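Local coordinates for protein oxidoreductase, 2OG-Fe(II) oxygenase family (Burkholderia pseudomallei, PDB 6N1F) that probably acts as an iron-dependent oxidoreductase of the 2OG-Fe(II) oxygenase family, holding a ferric ion in a site of two histidines and one aspartate, at residues L72-V77 against Y89-M94; C141-M146 against T220-F225. All blocks are in the same frame, centred on the assembly; numbering follows the deposited sequence.

Contact 1 of 2, residues L72-V77 against Y89-M94; sequences LPEEPV and YVRRIM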
# COMPACT_ATOMS: atom_id res chain seq x y z
N LEU A 72 -4.51 7.22 -16.46
CA LEU A 72 -5.08 5.89 -16.43
C LEU A 72 -6.60 5.93 -16.44
O LEU A 72 -7.21 6.93 -16.04
CB LEU A 72 -4.59 5.15 -15.18
CG LEU A 72 -3.09 4.91 -15.15
CD1 LEU A 72 -2.70 4.16 -13.89
CD2 LEU A 72 -2.68 4.12 -16.37
N PRO A 73 -7.24 4.86 -16.92
CA PRO A 73 -8.71 4.78 -16.83
C PRO A 73 -9.18 4.50 -15.41
O PRO A 73 -8.60 3.69 -14.68
CB PRO A 73 -9.06 3.63 -17.78
CG PRO A 73 -7.84 2.79 -17.79
CD PRO A 73 -6.68 3.75 -17.70
N GLU A 74 -10.26 5.17 -15.03
CA GLU A 74 -10.81 5.11 -13.69
C GLU A 74 -12.13 4.34 -13.73
O GLU A 74 -12.93 4.51 -14.65
CB GLU A 74 -11.01 6.52 -13.16
CG GLU A 74 -11.07 6.65 -11.67
CD GLU A 74 -10.91 8.09 -11.20
OE1 GLU A 74 -10.05 8.34 -10.33
OE2 GLU A 74 -11.65 8.96 -11.71
N GLU A 75 -12.34 3.48 -12.73
CA GLU A 75 -13.59 2.74 -12.62
C GLU A 75 -14.09 2.79 -11.18
O GLU A 75 -13.29 2.84 -10.24
CB GLU A 75 -13.41 1.27 -13.06
CG GLU A 75 -12.50 0.44 -12.16
CD GLU A 75 -11.75 -0.64 -12.93
OE1 GLU A 75 -11.31 -0.38 -14.07
OE2 GLU A 75 -11.61 -1.76 -12.39
N PRO A 76 -15.40 2.81 -10.99
CA PRO A 76 -15.95 2.88 -9.64
C PRO A 76 -15.89 1.53 -8.95
O PRO A 76 -16.00 0.47 -9.57
CB PRO A 76 -17.39 3.33 -9.87
CG PRO A 76 -17.73 2.77 -11.20
CD PRO A 76 -16.46 2.76 -12.01
N VAL A 77 -15.68 1.57 -7.63
CA VAL A 77 -15.62 0.37 -6.80
C VAL A 77 -16.23 0.64 -5.42
O VAL A 77 -17.07 1.53 -5.25
CB VAL A 77 -14.16 -0.14 -6.67
CG1 VAL A 77 -14.04 -1.11 -5.50
CG2 VAL A 77 -13.68 -0.80 -7.96
N TYR A 89 -12.96 5.39 -6.42
CA TYR A 89 -12.61 5.20 -7.82
C TYR A 89 -11.20 4.64 -7.91
O TYR A 89 -10.28 5.15 -7.27
CB TYR A 89 -12.74 6.51 -8.59
CG TYR A 89 -14.18 6.92 -8.83
CD1 TYR A 89 -14.84 6.55 -9.99
CD2 TYR A 89 -14.87 7.66 -7.88
CE1 TYR A 89 -16.16 6.91 -10.21
CE2 TYR A 89 -16.19 8.02 -8.09
CZ TYR A 89 -16.83 7.65 -9.25
OH TYR A 89 -18.13 8.02 -9.45
N VAL A 90 -11.04 3.58 -8.71
CA VAL A 90 -9.83 2.77 -8.74
C VAL A 90 -9.21 2.83 -10.13
O VAL A 90 -9.92 2.66 -11.14
CB VAL A 90 -10.13 1.32 -8.32
CG1 VAL A 90 -8.91 0.44 -8.46
CG2 VAL A 90 -10.63 1.29 -6.88
N ARG A 91 -7.91 3.09 -10.19
CA ARG A 91 -7.12 3.06 -11.43
C ARG A 91 -6.15 1.89 -11.34
O ARG A 91 -5.16 1.96 -10.61
CB ARG A 91 -6.38 4.37 -11.63
CG ARG A 91 -7.24 5.45 -12.23
CD ARG A 91 -6.73 6.82 -11.87
NE ARG A 91 -7.30 7.84 -12.74
CZ ARG A 91 -7.15 9.15 -12.57
NH1 ARG A 91 -6.45 9.60 -11.54
NH2 ARG A 91 -7.70 10.01 -13.42
N ARG A 92 -6.44 0.82 -12.06
CA ARG A 92 -5.65 -0.39 -11.93
C ARG A 92 -4.35 -0.29 -12.72
O ARG A 92 -4.30 0.25 -13.83
CB ARG A 92 -6.46 -1.60 -12.39
CG ARG A 92 -7.78 -1.69 -11.70
CD ARG A 92 -8.36 -3.08 -11.76
NE ARG A 92 -9.69 -3.08 -11.15
CZ ARG A 92 -9.91 -3.14 -9.84
NH1 ARG A 92 -8.88 -3.20 -9.00
NH2 ARG A 92 -11.15 -3.12 -9.37
N ILE A 93 -3.28 -0.77 -12.10
CA ILE A 93 -1.98 -0.90 -12.73
C ILE A 93 -1.64 -2.37 -12.97
O ILE A 93 -1.24 -2.76 -14.07
CB ILE A 93 -0.89 -0.21 -11.88
CG1 ILE A 93 -1.01 1.32 -12.01
CG2 ILE A 93 0.50 -0.69 -12.27
CD1 ILE A 93 -0.81 2.11 -10.70
N MSE A 94 -1.83 -3.19 -11.96
CA MSE A 94 -1.65 -4.63 -12.07
C MSE A 94 -2.77 -5.39 -11.36
O MSE A 94 -3.10 -5.06 -10.22
CB MSE A 94 -0.31 -5.01 -11.49
CG MSE A 94 -0.09 -6.46 -11.35
SE MSE A 94 1.82 -6.72 -11.44
CE MSE A 94 2.05 -6.63 -13.36
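R91 runs its extended chain under the bend of L72-E74. Its CB faces CB of L72, its CG packs 3.3 Å from the carbonyl O of P73, and its CD lies near both OE1 of E74 and the O of L72. NE gives a weak, bent hydrogen bond to L72 O (3.4 Å), while E74 lays its carboxylate over one guanidinium face, the two planes only 16° apart. OE1 sits 3.7 Å from NE, a long salt bridge held by charge, the oxygen standing well off the guanidinium plane; at the tip, NH1 turns to Q69 for its hydrogen bond. E74 reaches this place with CG anti to the backbone N (chi1 -158°), which also sets CG against CB of Y89.

Beyond E74 the chains pair as an antiparallel beta hairpin at the margin of the large sheet, with 75-76 as its outermost strand. E75 and V90 form the hydrogen-bonded pair: V90 N to E75 O is short and nearly straight (2.8 Å, 172°), and E75 N returns a bond to V90 O. NE of R92 meets OE2 of E75 at 2.6 Å from above the carboxylate plane, a bent hydrogen bond within a salt bridge, with OE2 near the guanidinium edge. On the face that carries E75 and V90, V90 CG1 lies over one guanidinium face of R92, offset toward its rim; V77 CB touches V90 CG2. P76, paired with Y89 without hydrogen bonds, sets its CB 3.8 Å from CE1 of the tyrosine ring on the other face.

Contact 2 of 2, residues C141-M146 against T220-F225; sequences CQINRM and TSLVYF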
# COMPACT_ATOMS: atom_id res chain seq x y z
N CYS A 141 -1.35 -3.94 -7.92
CA CYS A 141 -1.00 -2.53 -7.79
C CYS A 141 -2.12 -1.68 -8.37
O CYS A 141 -2.56 -1.93 -9.50
CB CYS A 141 0.32 -2.25 -8.50
SG CYS A 141 0.83 -0.52 -8.45
N GLN A 142 -2.58 -0.69 -7.62
CA GLN A 142 -3.67 0.17 -8.07
C GLN A 142 -3.67 1.48 -7.29
O GLN A 142 -3.10 1.58 -6.20
CB GLN A 142 -5.03 -0.54 -7.94
CG GLN A 142 -5.46 -0.73 -6.48
CD GLN A 142 -6.60 -1.69 -6.32
OE1 GLN A 142 -6.52 -2.83 -6.78
NE2 GLN A 142 -7.68 -1.25 -5.66
N ILE A 143 -4.31 2.49 -7.88
CA ILE A 143 -4.53 3.78 -7.24
C ILE A 143 -5.97 3.80 -6.74
O ILE A 143 -6.90 3.59 -7.53
CB ILE A 143 -4.28 4.95 -8.21
CG1 ILE A 143 -2.94 4.83 -8.93
CG2 ILE A 143 -4.32 6.26 -7.47
CD1 ILE A 143 -1.79 5.27 -8.09
N ASN A 144 -6.15 4.05 -5.44
CA ASN A 144 -7.48 4.17 -4.83
C ASN A 144 -7.75 5.63 -4.55
O ASN A 144 -7.02 6.26 -3.79
CB ASN A 144 -7.58 3.38 -3.53
CG ASN A 144 -7.57 1.90 -3.76
OD1 ASN A 144 -7.86 1.43 -4.86
ND2 ASN A 144 -7.26 1.15 -2.72
N ARG A 145 -8.82 6.15 -5.14
CA ARG A 145 -9.22 7.54 -4.93
C ARG A 145 -10.50 7.55 -4.09
O ARG A 145 -11.59 7.22 -4.59
CB ARG A 145 -9.41 8.24 -6.27
CG ARG A 145 -9.84 9.68 -6.16
CD ARG A 145 -9.81 10.34 -7.52
NE ARG A 145 -10.74 11.45 -7.60
CZ ARG A 145 -11.95 11.37 -8.12
NH1 ARG A 145 -12.39 10.21 -8.62
NH2 ARG A 145 -12.73 12.44 -8.15
N MSE A 146 -10.37 7.92 -2.83
CA MSE A 146 -11.46 7.79 -1.87
C MSE A 146 -12.08 9.15 -1.61
O MSE A 146 -11.38 10.09 -1.20
CB MSE A 146 -10.97 7.16 -0.56
CG MSE A 146 -10.36 5.77 -0.71
SE MSE A 146 -9.76 5.10 1.03
CE MSE A 146 -11.46 5.02 1.98
N THR A 220 -6.08 9.85 -1.84
CA THR A 220 -5.56 9.14 -3.00
C THR A 220 -4.29 8.41 -2.61
O THR A 220 -3.36 9.03 -2.07
CB THR A 220 -5.27 10.10 -4.15
OG1 THR A 220 -6.42 10.91 -4.39
CG2 THR A 220 -4.89 9.33 -5.40
N SER A 221 -4.23 7.11 -2.88
CA SER A 221 -3.09 6.32 -2.44
C SER A 221 -2.75 5.27 -3.48
O SER A 221 -3.64 4.70 -4.11
CB SER A 221 -3.39 5.65 -1.09
OG SER A 221 -4.51 4.79 -1.16
N LEU A 222 -1.45 5.04 -3.67
CA LEU A 222 -0.96 3.93 -4.49
C LEU A 222 -0.74 2.72 -3.59
O LEU A 222 0.07 2.78 -2.65
CB LEU A 222 0.34 4.33 -5.20
CG LEU A 222 0.79 3.49 -6.39
CD1 LEU A 222 1.93 4.20 -7.08
CD2 LEU A 222 1.22 2.11 -6.00
N VAL A 223 -1.40 1.61 -3.91
CA VAL A 223 -1.38 0.42 -3.07
C VAL A 223 -0.81 -0.73 -3.90
O VAL A 223 -1.22 -0.94 -5.04
CB VAL A 223 -2.80 0.08 -2.57
CG1 VAL A 223 -2.79 -1.23 -1.81
CG2 VAL A 223 -3.33 1.19 -1.69
N TYR A 224 0.14 -1.47 -3.33
CA TYR A 224 0.61 -2.66 -4.02
C TYR A 224 0.99 -3.74 -3.03
O TYR A 224 1.18 -3.49 -1.84
CB TYR A 224 1.78 -2.38 -4.98
CG TYR A 224 3.02 -1.66 -4.48
CD1 TYR A 224 4.24 -2.32 -4.37
CD2 TYR A 224 2.99 -0.29 -4.20
CE1 TYR A 224 5.39 -1.65 -3.95
CE2 TYR A 224 4.14 0.39 -3.78
CZ TYR A 224 5.33 -0.29 -3.66
OH TYR A 224 6.44 0.40 -3.23
N PHE A 225 1.11 -4.96 -3.55
CA PHE A 225 1.21 -6.17 -2.74
C PHE A 225 2.40 -7.01 -3.17
O PHE A 225 2.63 -7.20 -4.37
CB PHE A 225 -0.09 -6.97 -2.84
CG PHE A 225 -1.31 -6.20 -2.38
CD1 PHE A 225 -1.75 -6.29 -1.07
CD2 PHE A 225 -1.98 -5.35 -3.25
CE1 PHE A 225 -2.85 -5.58 -0.64
CE2 PHE A 225 -3.08 -4.64 -2.83
CZ PHE A 225 -3.52 -4.75 -1.52
O HOH W 1 -7.09 6.50 -0.51
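I143 presses CD1 on CG of L222 at 3.6 Å and touches the methyl CG2 of T220 with its own CG2, so one isoleucine spans two residues of the opposite strand. C141 lies on the same face: with SG anti to its backbone N (chi1 178°), it brings the sulfur 3.6 Å from CD2 of L222, while its CB meets CB of Y224. Beneath the side chains, Q142 pairs with V223 and N144 with S221, each by two backbone hydrogen bonds; V223 N to Q142 O is almost straight at 173°. CA-H groups of C141 and T220 add contacts to V223 O and N144 O. Such antiparallel strands are consistent with the double-stranded beta-helix (jelly-roll) core expected of the 2OG-Fe(II) oxygenase family.

On the face bearing Q142, N144, S221 and V223, NE2 of Q142 donates to OD1 of N144 (2.8 Å), in the amide plane and on a lone pair, which, with the bond from R140 to Q142 OE1, holds the Q142 amide in its rotation and orients OD1 of N144. A water links N144 O with S221 OG. The chemistry thus divides by face: C141, I143 and L222 make an apolar face, on which helix 109-117 packs, whereas the opposite face carries amides, a hydroxyl and a water, with the side chain of V223 about 6 Å from the bound iron.

How the contacts relate
Contact 1 comes first along the chain and closes before contact 2 opens. Their centres lie about 9 Å apart in the same antiparallel sheet, probably one half of the family's jelly-roll, where 75-76, 88-92, 137-147 and 218-227 follow one another inward from the edge. Strands 88-92 and 137-147 are neighbours joined by backbone hydrogen bonds, among them probably Y89 O to R145 N. At the far end, I93 and M94 both face C141 in a classic beta bulge, just where the chain turns a corner, with M94 N probably bonded to C141 O. Contact 1 is the partly buried border; the sheet runs from this edge hairpin to strand 218-227, which borders the iron site of H155, D157 and H209.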